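Long-range contacts in glycoside hydrolase, GH17 family (Formosa sp. Hel1_33_131, PDB 6FCG), which probably hydrolyses internal beta-1,3-glucosidic bonds of laminarin, a storage glucan of microalgae, acting as an endo-laminarinase: residues L86-V91 / M115-G120; N90-H95 / A144-R149; V161-V166 / W206-D211; H191-K196 / A234-S239; P300-E305 / N344-Y349. All blocks are in the same frame, centred on the assembly; numbering follows the deposited sequence.

Interaction 1 (L86-V91 / M115-G120); sequences LRTYNV and MYMMVG
Two adjacent parallel strands are zipped together here, mainly through L86, whose backbone is satisfied at both ends. L86 N donates to Y116 O at 2.8 Å, approaching from above the carbonyl plane, and L86 O accepts M118 N at 2.7 Å, nearly straight (175°) and close to the C=O axis. The next rung is slacker: T88 N reaches M118 O at 3.1 Å in a weak bond, as segment 86-91 leaves the strand. R87 and M118 run side by side in the same direction, each with CG anti to the backbone N, and M118 SD rests against R87 CG at 3.5 Å. The extended R87 chain carries its guanidinium on past the sulphur, where NH1 makes a salt bridge with E305 and NH2 a hydrogen bond to N168. Y89 CE2 lies over one face of that group, toward its rim, and Y89 OH also bonds to E305. On the other face of the sheet L86 CD1 meets M117 CE at 3.8 Å. The pair belongs to the beta-alpha-beta unit 83-87, 95-109, 116-121: M117 packs on I99 and L100 of the helix, while M118 touches A165, T208 and S210 of the following strands.

Interaction 2 (N90-H95 / A144-R149); sequences NVRLAH and ASEIDR
E146 and R149, about one turn apart on helix 143-156, bring their polar groups to the loop backbone and hold V91 at its N and at its O. E146 has CG anti to the backbone N and then bends (chi2 85°), so that OE1 receives V91 N at 2.7 Å, almost straight but from above the carboxylate plane. The V91 and E146 side chains cross obliquely, V91 CG2 lying against E146 OE1 and R149 CB. R149, bent at chi3, presents NE to V91 O at 3.0 Å, and NH2 is tied back to E146 OE2 by a salt bridge at 2.9 Å. The loop after barrel strand 83-87 is thus joined to the helix following strand 116-121; W122 also donates its N to E146 OE1. An alanine here in place of E146 removes the acceptor of V91 N and W122 N, and would probably loosen the loop and R149. R92 lies alongside R149, but their guanidinium planes stand 86° apart, and R92 NH1 pairs with the terminal carboxylate of H430 of the second subunit.

Interaction 3 (V161-V166 / W206-D211); sequences VKVIAV and WITSSD
Strands 161-166 and 206-211 run parallel with a strong twist: their axes approach to 4.3 Å and cross at -43°. I164 is bonded to the partner strand through both its N and its O: N donates to W206 O at 3.1 Å, nearly along the C=O axis, and O accepts T208 N at 3.0 Å in the carbonyl plane. Further rungs extend the ladder at either end, with W206 N reaching K162 O at 3.3 Å and V166 N reaching T208 O at 2.8 Å. Beyond the last of these a side chain takes over: S209 OG, anti to its backbone N, donates to V166 O in the carbonyl plane, so that the oxygen at the end of the ladder is met by a hydroxyl. On one face of the sheet V163, A165, W206 and T208 line up. T208 turns its methyl into the crowded position between N and carbonyl carbon, laying CG2 on A165 CB at 3.8 Å and on V163 CG1 at 3.9 Å; its OG1, anti to N, bonds instead to Y237 O of segment 234-239. On the other face I164 CB meets I207 CD1 at 4.2 Å, and L192 of helix 182-197 packs on I164. These strands and that helix form a beta-alpha-beta crossover, the repeating unit of the TIM barrel to which family 17 glycoside hydrolases belong.

Interaction 4 (H191-K196 / A234-S239); sequences HLQALK and AVDYLS
Side-chain tips do the joining here, since the two backbones stay well apart, the nearest CA atoms being those of Q193 and A234 at 7.7 Å. The close-knit part centres on the amide of Q193. NE2 makes two hydrogen bonds, to A234 O at 2.9 Å, lying in the carbonyl plane, and to D236 OD2 at 3.1 Å, fairly straight (162°). Amide and carboxylate meet tip to tip with their planes 77° apart, and NE2 approaches OD2 from above the carboxylate plane. The same oxygen also takes I207 N and a weak hydrogen bond from K196 NZ at 3.1 Å that is part of a salt bridge; so many donors would probably favour the ionised carboxylate. K196 NZ adds a weak bond to Q193 OE1 at 3.0 Å and has a further partner in L205 O. The looser side lies at D236 OD1, where a water rather than a side chain fills the join, donating to OD1 at 2.7 Å and accepting from K196 NZ at 2.9 Å. An alanine here in place of Q193 takes a donor from both A234 O and D236 OD2 and would probably loosen the helix from the turn. A234 ends helix 226-234 and D236 leads into strand 238-241, so these polar contacts tie helix 182-197 to a helix-to-strand turn at the N-terminal end of the strands of a TIM barrel.

Interaction 5 (P300-E305 / N344-Y349); sequences PIHIGE and NMSCFY
H302 reaches across from strand 301-305 with CG anti to its own carbonyl carbon, and its ring edge runs along the chain of 344-346. CB lies 4.0 Å from S346 O, and CG is 4.1 Å from S346 N. ND1 is the atom that bonds: it accepts S346 N at 3.1 Å, and so is unprotonated, with the donor tilted 27° from the ring plane. CE1, next along the ring, comes to 3.7 Å from N344 O, close to the ring plane. Y237 of segment 234-239 meets the same ring with its own ring steeply inclined. Backbone bonds continue the pairing: I303 N donates to S346 O at 3.0 Å, and I303 O accepts F348 N at 2.9 Å, nearly along the C=O axis. Helix 326-342 ends in a Schellman motif at N344, and the chain that follows probably takes the place of the eighth strand of the TIM barrel, running beside 301-305 with a single bridge, I303 to C347, while F348 packs on I85 and R87 of strand 83-87. Around the bridge I303 CG2 touches C347 SG at 4.0 Å. M345, extended beyond CG, passes over I301 O and brings CE to 4.2 Å from I301 CB. F348, at the centre of an inverse gamma turn, directs the edge of its ring at I303 O, and E305 OE1 bonds to Y243 OH.

Interactions 1, 3 and 5 pair segments of the barrel wall and follow one another along the sequence. Interaction 2 starts from the same stretch as interaction 1, sharing N90 and V91, and closes before interaction 3 opens; interaction 4 interlocks with interaction 3, their segments alternating. The centres of interactions 3 and 4 lie about 8 Å apart, and those of interactions 1 and 3 about 9 Å, because strands 116-121 and 161-168 are neighbours. Interaction 5 meets interaction 4 through strands 238-241 and 301-305, and reaches back to interaction 1 through R87, Y89 and E305, bringing the last part of the barrel against an early strand. Interactions 1 and 2 both touch the second subunit; interaction 2 lies about 23 Å from interaction 5, centre to centre.

Interaction 1 (L86-V91 / M115-G120)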
# COMPACT_ATOMS: atom_id res chain seq x y z
N LEU A 86 8.03 44.71 -9.47
CA LEU A 86 7.19 43.62 -9.02
C LEU A 86 6.03 43.35 -9.96
O LEU A 86 5.71 44.14 -10.83
CB LEU A 86 6.82 43.72 -7.53
CG LEU A 86 6.35 45.03 -7.01
CD1 LEU A 86 4.85 45.15 -7.12
CD2 LEU A 86 6.69 45.18 -5.55
N ARG A 87 5.47 42.16 -9.77
CA ARG A 87 4.40 41.60 -10.56
C ARG A 87 3.18 41.31 -9.72
O ARG A 87 3.28 40.84 -8.59
CB ARG A 87 4.87 40.27 -11.09
CG ARG A 87 4.09 39.82 -12.26
CD ARG A 87 4.37 38.38 -12.61
NE ARG A 87 3.20 37.95 -13.34
CZ ARG A 87 2.81 36.71 -13.51
NH1 ARG A 87 3.55 35.68 -13.07
NH2 ARG A 87 1.67 36.50 -14.16
N THR A 88 2.04 41.48 -10.34
CA THR A 88 0.73 41.42 -9.69
C THR A 88 -0.24 40.63 -10.57
O THR A 88 0.03 40.43 -11.78
CB THR A 88 0.31 42.89 -9.43
OG1 THR A 88 0.34 43.14 -8.01
CG2 THR A 88 -1.05 43.24 -10.03
N TYR A 89 -1.35 40.16 -10.00
CA TYR A 89 -2.16 39.12 -10.72
C TYR A 89 -3.57 39.52 -11.17
O TYR A 89 -4.03 39.09 -12.23
CB TYR A 89 -2.21 37.83 -9.89
CG TYR A 89 -0.87 37.15 -9.88
CD1 TYR A 89 0.11 37.51 -8.96
CD2 TYR A 89 -0.56 36.17 -10.83
CE1 TYR A 89 1.37 36.92 -8.99
CE2 TYR A 89 0.68 35.55 -10.85
CZ TYR A 89 1.65 35.93 -9.93
OH TYR A 89 2.88 35.33 -9.92
N ASN A 90 -4.24 40.34 -10.36
CA ASN A 90 -5.50 40.90 -10.77
C ASN A 90 -5.65 42.33 -10.30
O ASN A 90 -4.90 42.81 -9.46
CB ASN A 90 -6.66 40.07 -10.28
CG ASN A 90 -6.78 40.08 -8.78
OD1 ASN A 90 -6.14 39.27 -8.12
ND2 ASN A 90 -7.58 40.95 -8.23
N VAL A 91 -6.61 42.99 -10.94
CA VAL A 91 -7.05 44.34 -10.60
C VAL A 91 -8.54 44.40 -10.23
O VAL A 91 -9.19 45.44 -10.28
CB VAL A 91 -6.68 45.39 -11.66
CG1 VAL A 91 -5.19 45.47 -11.85
CG2 VAL A 91 -7.32 45.18 -13.06
N MET A 115 10.38 51.85 -7.39
CA MET A 115 9.76 50.53 -7.52
C MET A 115 8.84 50.61 -8.71
O MET A 115 8.03 51.53 -8.80
CB MET A 115 8.97 50.13 -6.27
CG MET A 115 8.51 48.67 -6.27
SD MET A 115 9.86 47.47 -6.14
CE MET A 115 10.36 47.72 -4.44
N TYR A 116 8.95 49.63 -9.61
CA TYR A 116 8.09 49.55 -10.79
C TYR A 116 7.18 48.35 -10.73
O TYR A 116 7.38 47.44 -9.92
CB TYR A 116 8.94 49.47 -12.02
CG TYR A 116 9.86 50.65 -12.11
CD1 TYR A 116 9.38 51.90 -12.46
CD2 TYR A 116 11.20 50.52 -11.80
CE1 TYR A 116 10.22 52.99 -12.52
CE2 TYR A 116 12.05 51.61 -11.87
CZ TYR A 116 11.56 52.84 -12.25
OH TYR A 116 12.42 53.91 -12.29
N MET A 117 6.14 48.36 -11.55
CA MET A 117 5.11 47.32 -11.52
C MET A 117 4.72 46.77 -12.88
O MET A 117 4.52 47.52 -13.83
CB MET A 117 3.86 47.82 -10.82
CG MET A 117 2.83 46.72 -10.56
SD MET A 117 1.47 47.11 -9.41
CE MET A 117 2.35 47.89 -8.07
N MET A 118 4.64 45.44 -12.95
CA MET A 118 4.00 44.67 -14.03
C MET A 118 2.61 44.34 -13.54
O MET A 118 2.47 43.56 -12.61
CB MET A 118 4.80 43.40 -14.29
CG MET A 118 4.22 42.45 -15.33
SD MET A 118 5.18 40.90 -15.43
CE MET A 118 4.11 39.97 -16.51
N VAL A 119 1.58 44.98 -14.11
CA VAL A 119 0.20 44.82 -13.62
C VAL A 119 -0.51 43.73 -14.39
O VAL A 119 -0.59 43.77 -15.60
CB VAL A 119 -0.62 46.10 -13.74
CG1 VAL A 119 -2.08 45.84 -13.42
CG2 VAL A 119 -0.09 47.14 -12.79
N GLY A 120 -1.04 42.77 -13.64
CA GLY A 120 -1.79 41.66 -14.19
C GLY A 120 -3.27 41.96 -14.24
O GLY A 120 -3.88 42.35 -13.25

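Interaction 2 (N90-H95 / A144-R149)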
# COMPACT_ATOMS: atom_id res chain seq x y z
N ASN A 90 -4.24 40.34 -10.36
CA ASN A 90 -5.50 40.90 -10.77
C ASN A 90 -5.65 42.33 -10.30
O ASN A 90 -4.90 42.81 -9.46
CB ASN A 90 -6.66 40.07 -10.28
CG ASN A 90 -6.78 40.08 -8.78
OD1 ASN A 90 -6.14 39.27 -8.12
ND2 ASN A 90 -7.58 40.95 -8.23
N VAL A 91 -6.61 42.99 -10.94
CA VAL A 91 -7.05 44.34 -10.60
C VAL A 91 -8.54 44.40 -10.23
O VAL A 91 -9.19 45.44 -10.28
CB VAL A 91 -6.68 45.39 -11.66
CG1 VAL A 91 -5.19 45.47 -11.85
CG2 VAL A 91 -7.32 45.18 -13.06
N ARG A 92 -9.08 43.26 -9.82
CA ARG A 92 -10.45 43.13 -9.34
C ARG A 92 -10.53 43.50 -7.86
O ARG A 92 -11.41 44.24 -7.42
CB ARG A 92 -10.90 41.68 -9.55
CG ARG A 92 -12.38 41.42 -9.61
CD ARG A 92 -12.64 39.92 -9.61
NE ARG A 92 -13.17 39.58 -8.30
CZ ARG A 92 -12.65 38.74 -7.42
NH1 ARG A 92 -11.56 38.05 -7.67
NH2 ARG A 92 -13.26 38.59 -6.27
N LEU A 93 -9.68 42.88 -7.06
CA LEU A 93 -9.60 43.19 -5.67
C LEU A 93 -8.73 44.42 -5.56
O LEU A 93 -7.99 44.75 -6.48
CB LEU A 93 -9.02 41.99 -4.90
CG LEU A 93 -9.81 40.66 -5.02
CD1 LEU A 93 -9.14 39.54 -4.22
CD2 LEU A 93 -11.28 40.78 -4.60
N ALA A 94 -8.79 45.07 -4.41
CA ALA A 94 -8.13 46.36 -4.14
C ALA A 94 -6.59 46.28 -4.07
O ALA A 94 -5.92 47.30 -4.22
CB ALA A 94 -8.66 46.94 -2.84
N HIS A 95 -6.09 45.08 -3.78
CA HIS A 95 -4.68 44.81 -3.54
C HIS A 95 -3.68 45.54 -4.47
O HIS A 95 -2.77 46.20 -4.01
CB HIS A 95 -4.51 43.29 -3.56
CG HIS A 95 -3.11 42.80 -3.41
ND1 HIS A 95 -2.40 42.23 -4.45
CD2 HIS A 95 -2.31 42.73 -2.33
CE1 HIS A 95 -1.21 41.87 -4.02
NE2 HIS A 95 -1.13 42.17 -2.74
N ALA A 144 -13.84 42.63 -19.79
CA ALA A 144 -13.83 44.02 -20.27
C ALA A 144 -13.53 45.02 -19.15
O ALA A 144 -12.60 45.82 -19.26
CB ALA A 144 -15.13 44.36 -20.96
N SER A 145 -14.24 44.92 -18.03
CA SER A 145 -14.04 45.87 -16.95
C SER A 145 -12.69 45.66 -16.22
O SER A 145 -12.11 46.64 -15.71
CB SER A 145 -15.20 45.84 -15.98
OG SER A 145 -15.26 44.59 -15.37
N GLU A 146 -12.20 44.42 -16.16
CA GLU A 146 -10.87 44.15 -15.62
C GLU A 146 -9.81 44.85 -16.49
O GLU A 146 -8.89 45.49 -15.98
CB GLU A 146 -10.63 42.65 -15.52
CG GLU A 146 -9.24 42.16 -15.09
CD GLU A 146 -9.00 42.09 -13.59
OE1 GLU A 146 -7.85 41.90 -13.03
OE2 GLU A 146 -10.01 42.22 -12.92
N ILE A 147 -9.94 44.75 -17.80
CA ILE A 147 -9.02 45.47 -18.69
C ILE A 147 -9.16 47.00 -18.46
O ILE A 147 -8.15 47.69 -18.35
CB ILE A 147 -9.24 45.08 -20.17
CG1 ILE A 147 -8.80 43.62 -20.41
CG2 ILE A 147 -8.50 46.04 -21.11
CD1 ILE A 147 -7.32 43.33 -20.33
N ASP A 148 -10.40 47.50 -18.36
CA ASP A 148 -10.62 48.93 -18.09
C ASP A 148 -9.93 49.37 -16.80
O ASP A 148 -9.32 50.43 -16.76
CB ASP A 148 -12.13 49.31 -18.01
CG ASP A 148 -12.88 49.17 -19.35
OD1 ASP A 148 -12.25 49.11 -20.43
OD2 ASP A 148 -14.13 49.07 -19.30
N ARG A 149 -10.05 48.58 -15.75
CA ARG A 149 -9.43 48.97 -14.48
C ARG A 149 -7.89 48.98 -14.55
O ARG A 149 -7.25 49.79 -13.88
CB ARG A 149 -9.93 48.08 -13.34
CG ARG A 149 -11.34 48.40 -12.88
CD ARG A 149 -11.78 47.54 -11.69
NE ARG A 149 -11.65 46.09 -11.89
CZ ARG A 149 -12.57 45.24 -12.33
NH1 ARG A 149 -13.76 45.67 -12.70
NH2 ARG A 149 -12.29 43.94 -12.45

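Interaction 3 (V161-V166 / W206-D211)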
# COMPACT_ATOMS: atom_id res chain seq x y z
N VAL A 161 3.76 51.92 -13.20
CA VAL A 161 3.26 50.84 -14.08
C VAL A 161 4.00 50.87 -15.42
O VAL A 161 3.83 51.81 -16.20
CB VAL A 161 1.75 50.97 -14.31
CG1 VAL A 161 1.26 49.94 -15.32
CG2 VAL A 161 1.01 50.82 -13.00
N LYS A 162 4.82 49.86 -15.67
CA LYS A 162 5.56 49.73 -16.92
C LYS A 162 5.10 48.63 -17.86
O LYS A 162 5.52 48.61 -19.01
CB LYS A 162 7.03 49.50 -16.60
CG LYS A 162 7.63 50.59 -15.76
CD LYS A 162 7.66 51.93 -16.48
CE LYS A 162 7.73 53.10 -15.52
NZ LYS A 162 7.37 54.33 -16.26
N VAL A 163 4.27 47.71 -17.37
CA VAL A 163 3.79 46.58 -18.16
C VAL A 163 2.36 46.26 -17.74
O VAL A 163 2.02 46.29 -16.56
CB VAL A 163 4.69 45.32 -17.96
CG1 VAL A 163 4.10 44.08 -18.69
CG2 VAL A 163 6.11 45.53 -18.44
N ILE A 164 1.53 45.94 -18.74
CA ILE A 164 0.27 45.25 -18.49
C ILE A 164 0.36 43.84 -19.08
O ILE A 164 0.69 43.68 -20.23
CB ILE A 164 -0.92 45.98 -19.06
CG1 ILE A 164 -1.04 47.36 -18.41
CG2 ILE A 164 -2.19 45.18 -18.80
CD1 ILE A 164 -2.16 48.22 -18.96
N ALA A 165 0.07 42.85 -18.25
CA ALA A 165 -0.02 41.45 -18.66
C ALA A 165 -1.47 41.05 -18.79
O ALA A 165 -2.24 41.13 -17.80
CB ALA A 165 0.67 40.57 -17.65
N VAL A 166 -1.87 40.63 -19.98
CA VAL A 166 -3.22 40.14 -20.26
C VAL A 166 -3.28 38.65 -19.95
O VAL A 166 -2.84 37.82 -20.75
CB VAL A 166 -3.60 40.37 -21.73
CG1 VAL A 166 -4.99 39.83 -22.02
CG2 VAL A 166 -3.54 41.84 -22.05
N TRP A 206 4.59 48.49 -22.15
CA TRP A 206 4.72 47.21 -22.82
C TRP A 206 3.54 46.31 -22.48
O TRP A 206 3.09 46.28 -21.34
CB TRP A 206 6.09 46.57 -22.49
CG TRP A 206 7.16 46.91 -23.49
CD1 TRP A 206 7.14 47.93 -24.39
CD2 TRP A 206 8.42 46.25 -23.68
NE1 TRP A 206 8.29 47.95 -25.13
CE2 TRP A 206 9.11 46.94 -24.70
CE3 TRP A 206 9.03 45.16 -23.07
CZ2 TRP A 206 10.36 46.56 -25.14
CZ3 TRP A 206 10.29 44.78 -23.50
CH2 TRP A 206 10.94 45.48 -24.53
N ILE A 207 3.07 45.56 -23.48
CA ILE A 207 1.95 44.65 -23.30
C ILE A 207 2.43 43.23 -23.50
O ILE A 207 3.22 42.95 -24.39
CB ILE A 207 0.84 44.95 -24.30
CG1 ILE A 207 0.52 46.45 -24.34
CG2 ILE A 207 -0.41 44.15 -23.95
CD1 ILE A 207 0.03 47.04 -23.02
N THR A 208 1.94 42.33 -22.66
CA THR A 208 2.30 40.90 -22.75
C THR A 208 1.16 40.05 -22.27
O THR A 208 0.07 40.56 -21.97
CB THR A 208 3.58 40.58 -21.92
OG1 THR A 208 4.06 39.27 -22.21
CG2 THR A 208 3.32 40.71 -20.40
N SER A 209 1.39 38.74 -22.23
CA SER A 209 0.57 37.80 -21.49
C SER A 209 1.52 36.91 -20.73
O SER A 209 2.56 36.56 -21.24
CB SER A 209 -0.29 36.96 -22.42
OG SER A 209 -1.19 36.15 -21.70
N SER A 210 1.18 36.58 -19.49
CA SER A 210 2.08 35.76 -18.69
C SER A 210 1.51 34.35 -18.65
O SER A 210 0.39 34.13 -18.20
CB SER A 210 2.28 36.37 -17.30
OG SER A 210 3.59 36.08 -16.82
N ASP A 211 2.28 33.40 -19.16
CA ASP A 211 1.76 32.06 -19.34
C ASP A 211 2.85 30.99 -19.34
O ASP A 211 4.05 31.28 -19.45
CB ASP A 211 0.92 32.00 -20.65
CG ASP A 211 -0.31 31.07 -20.53
OD1 ASP A 211 -0.14 29.92 -20.05
OD2 ASP A 211 -1.42 31.51 -20.91

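Interaction 4 (H191-K196 / A234-S239)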
# COMPACT_ATOMS: atom_id res chain seq x y z
N HIS A 191 -6.52 45.36 -28.14
CA HIS A 191 -7.23 46.49 -27.55
C HIS A 191 -6.25 47.47 -26.88
O HIS A 191 -6.34 48.68 -27.09
CB HIS A 191 -8.23 45.97 -26.53
CG HIS A 191 -8.94 47.04 -25.75
ND1 HIS A 191 -10.11 47.64 -26.17
CD2 HIS A 191 -8.67 47.55 -24.53
CE1 HIS A 191 -10.51 48.51 -25.25
NE2 HIS A 191 -9.66 48.47 -24.25
N LEU A 192 -5.33 46.92 -26.10
CA LEU A 192 -4.33 47.71 -25.39
C LEU A 192 -3.30 48.35 -26.33
O LEU A 192 -2.93 49.51 -26.13
CB LEU A 192 -3.62 46.87 -24.31
CG LEU A 192 -4.45 46.43 -23.09
CD1 LEU A 192 -3.62 45.54 -22.19
CD2 LEU A 192 -4.97 47.59 -22.28
N GLN A 193 -2.85 47.62 -27.35
CA GLN A 193 -1.96 48.20 -28.37
C GLN A 193 -2.62 49.35 -29.16
O GLN A 193 -1.95 50.31 -29.53
CB GLN A 193 -1.46 47.14 -29.36
CG GLN A 193 -0.59 46.02 -28.79
CD GLN A 193 0.70 46.49 -28.14
OE1 GLN A 193 0.92 47.68 -27.99
NE2 GLN A 193 1.58 45.55 -27.81
N ALA A 194 -3.93 49.23 -29.39
CA ALA A 194 -4.74 50.28 -30.05
C ALA A 194 -4.90 51.53 -29.17
O ALA A 194 -4.77 52.65 -29.68
CB ALA A 194 -6.12 49.75 -30.45
N LEU A 195 -5.16 51.35 -27.88
CA LEU A 195 -5.13 52.49 -26.93
C LEU A 195 -3.79 53.21 -26.90
O LEU A 195 -3.76 54.42 -26.72
CB LEU A 195 -5.48 52.06 -25.52
CG LEU A 195 -6.92 51.61 -25.23
CD1 LEU A 195 -7.00 51.21 -23.74
CD2 LEU A 195 -7.98 52.66 -25.57
N LYS A 196 -2.68 52.48 -27.05
CA LYS A 196 -1.37 53.14 -27.11
C LYS A 196 -1.20 53.96 -28.39
O LYS A 196 -0.73 55.11 -28.36
CB LYS A 196 -0.23 52.14 -27.03
CG LYS A 196 -0.16 51.35 -25.73
CD LYS A 196 1.18 50.63 -25.49
CE LYS A 196 1.91 50.21 -26.76
NZ LYS A 196 2.99 49.22 -26.53
N ALA A 234 1.57 40.40 -31.71
CA ALA A 234 0.96 41.57 -31.08
C ALA A 234 1.63 42.02 -29.79
O ALA A 234 1.67 43.22 -29.53
CB ALA A 234 -0.52 41.32 -30.82
N VAL A 235 2.15 41.09 -28.99
CA VAL A 235 2.77 41.46 -27.69
C VAL A 235 4.11 42.17 -27.87
O VAL A 235 4.76 42.01 -28.90
CB VAL A 235 2.99 40.25 -26.73
CG1 VAL A 235 1.66 39.65 -26.34
CG2 VAL A 235 3.91 39.19 -27.31
N ASP A 236 4.51 42.96 -26.89
CA ASP A 236 5.84 43.59 -26.93
C ASP A 236 6.91 42.60 -26.51
O ASP A 236 8.03 42.66 -27.02
CB ASP A 236 5.88 44.84 -26.07
CG ASP A 236 5.01 45.96 -26.63
OD1 ASP A 236 5.37 46.53 -27.67
OD2 ASP A 236 3.95 46.30 -26.01
N TYR A 237 6.56 41.67 -25.61
CA TYR A 237 7.44 40.55 -25.25
C TYR A 237 6.63 39.35 -24.76
O TYR A 237 5.43 39.47 -24.54
CB TYR A 237 8.45 40.99 -24.19
CG TYR A 237 7.93 41.08 -22.76
CD1 TYR A 237 7.24 42.19 -22.31
CD2 TYR A 237 8.17 40.06 -21.83
CE1 TYR A 237 6.79 42.28 -21.00
CE2 TYR A 237 7.74 40.14 -20.53
CZ TYR A 237 7.04 41.25 -20.11
OH TYR A 237 6.60 41.35 -18.80
N LEU A 238 7.31 38.22 -24.54
CA LEU A 238 6.71 37.00 -24.01
C LEU A 238 7.12 36.80 -22.56
O LEU A 238 8.30 36.68 -22.27
CB LEU A 238 7.12 35.76 -24.82
CG LEU A 238 6.46 35.55 -26.19
CD1 LEU A 238 7.00 36.53 -27.24
CD2 LEU A 238 6.69 34.14 -26.68
N SER A 239 6.14 36.71 -21.67
CA SER A 239 6.35 36.41 -20.25
C SER A 239 6.06 34.88 -20.03
O SER A 239 4.92 34.43 -20.10
CB SER A 239 5.46 37.29 -19.38
OG SER A 239 5.76 37.14 -18.02
O HOH W 1 4.22 48.61 -29.04

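Interaction 5 (P300-E305 / N344-Y349)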
# COMPACT_ATOMS: atom_id res chain seq x y z
N PRO A 300 11.70 39.69 -27.45
CA PRO A 300 12.31 39.29 -26.20
C PRO A 300 11.44 38.27 -25.42
O PRO A 300 10.21 38.27 -25.51
CB PRO A 300 12.43 40.60 -25.42
CG PRO A 300 12.01 41.68 -26.36
CD PRO A 300 11.15 41.05 -27.38
N ILE A 301 12.11 37.41 -24.66
CA ILE A 301 11.48 36.51 -23.73
C ILE A 301 12.00 36.87 -22.35
O ILE A 301 13.23 37.03 -22.15
CB ILE A 301 11.80 35.05 -24.06
CG1 ILE A 301 11.17 34.69 -25.41
CG2 ILE A 301 11.25 34.13 -22.98
CD1 ILE A 301 11.75 33.46 -26.03
N HIS A 302 11.07 36.97 -21.39
CA HIS A 302 11.40 37.10 -19.96
C HIS A 302 10.68 36.04 -19.13
O HIS A 302 9.64 35.53 -19.53
CB HIS A 302 11.08 38.51 -19.49
CG HIS A 302 11.92 39.54 -20.19
ND1 HIS A 302 13.27 39.64 -19.96
CD2 HIS A 302 11.64 40.42 -21.18
CE1 HIS A 302 13.79 40.56 -20.74
NE2 HIS A 302 12.82 41.06 -21.49
N ILE A 303 11.25 35.69 -17.99
CA ILE A 303 10.63 34.71 -17.10
C ILE A 303 9.65 35.42 -16.19
O ILE A 303 10.03 36.14 -15.27
CB ILE A 303 11.67 33.90 -16.31
CG1 ILE A 303 12.68 33.24 -17.27
CG2 ILE A 303 10.98 32.83 -15.46
CD1 ILE A 303 12.08 32.38 -18.37
N GLY A 304 8.38 35.19 -16.45
CA GLY A 304 7.31 35.74 -15.64
C GLY A 304 7.01 35.01 -14.34
O GLY A 304 6.37 35.58 -13.45
N GLU A 305 7.39 33.74 -14.26
CA GLU A 305 7.13 32.98 -13.06
C GLU A 305 7.97 31.71 -13.01
O GLU A 305 7.96 30.92 -13.93
CB GLU A 305 5.62 32.67 -12.90
CG GLU A 305 5.14 32.65 -11.44
CD GLU A 305 3.67 32.24 -11.30
OE1 GLU A 305 3.40 31.12 -10.78
OE2 GLU A 305 2.77 33.02 -11.71
N ASN A 344 20.35 38.11 -19.96
CA ASN A 344 19.58 39.38 -19.96
C ASN A 344 18.05 39.17 -19.99
O ASN A 344 17.34 39.71 -20.83
CB ASN A 344 20.09 40.33 -21.08
CG ASN A 344 21.58 40.73 -20.91
OD1 ASN A 344 22.06 41.46 -19.98
ND2 ASN A 344 22.35 40.27 -21.88
N MET A 345 17.57 38.36 -19.06
CA MET A 345 16.15 38.19 -18.80
C MET A 345 15.85 38.69 -17.39
O MET A 345 16.62 38.50 -16.46
CB MET A 345 15.75 36.71 -18.92
CG MET A 345 15.94 36.10 -20.30
SD MET A 345 15.70 34.30 -20.41
CE MET A 345 15.42 34.27 -22.17
N SER A 346 14.73 39.37 -17.24
CA SER A 346 14.06 39.50 -15.97
C SER A 346 13.50 38.15 -15.51
O SER A 346 13.11 37.28 -16.30
CB SER A 346 12.96 40.57 -16.05
OG SER A 346 13.52 41.88 -16.09
N CYS A 347 13.50 37.95 -14.20
CA CYS A 347 12.83 36.84 -13.61
C CYS A 347 11.97 37.33 -12.45
O CYS A 347 12.51 37.70 -11.41
CB CYS A 347 13.83 35.79 -13.10
SG CYS A 347 12.95 34.40 -12.35
N PHE A 348 10.65 37.27 -12.62
CA PHE A 348 9.71 37.65 -11.58
C PHE A 348 9.57 36.43 -10.68
O PHE A 348 8.58 35.71 -10.76
CB PHE A 348 8.39 38.09 -12.19
CG PHE A 348 8.47 39.41 -12.93
CD1 PHE A 348 8.96 39.48 -14.23
CD2 PHE A 348 8.06 40.59 -12.32
CE1 PHE A 348 9.04 40.69 -14.88
CE2 PHE A 348 8.13 41.79 -12.97
CZ PHE A 348 8.61 41.85 -14.26
N TYR A 349 10.54 36.21 -9.81
CA TYR A 349 10.68 34.96 -9.12
C TYR A 349 9.48 34.81 -8.16
O TYR A 349 9.03 35.79 -7.52
CB TYR A 349 12.03 34.89 -8.38
CG TYR A 349 12.20 33.58 -7.61
CD1 TYR A 349 12.72 32.49 -8.22
CD2 TYR A 349 11.82 33.48 -6.28
CE1 TYR A 349 12.85 31.30 -7.55
CE2 TYR A 349 11.93 32.30 -5.60
CZ TYR A 349 12.47 31.22 -6.25
OH TYR A 349 12.62 30.02 -5.59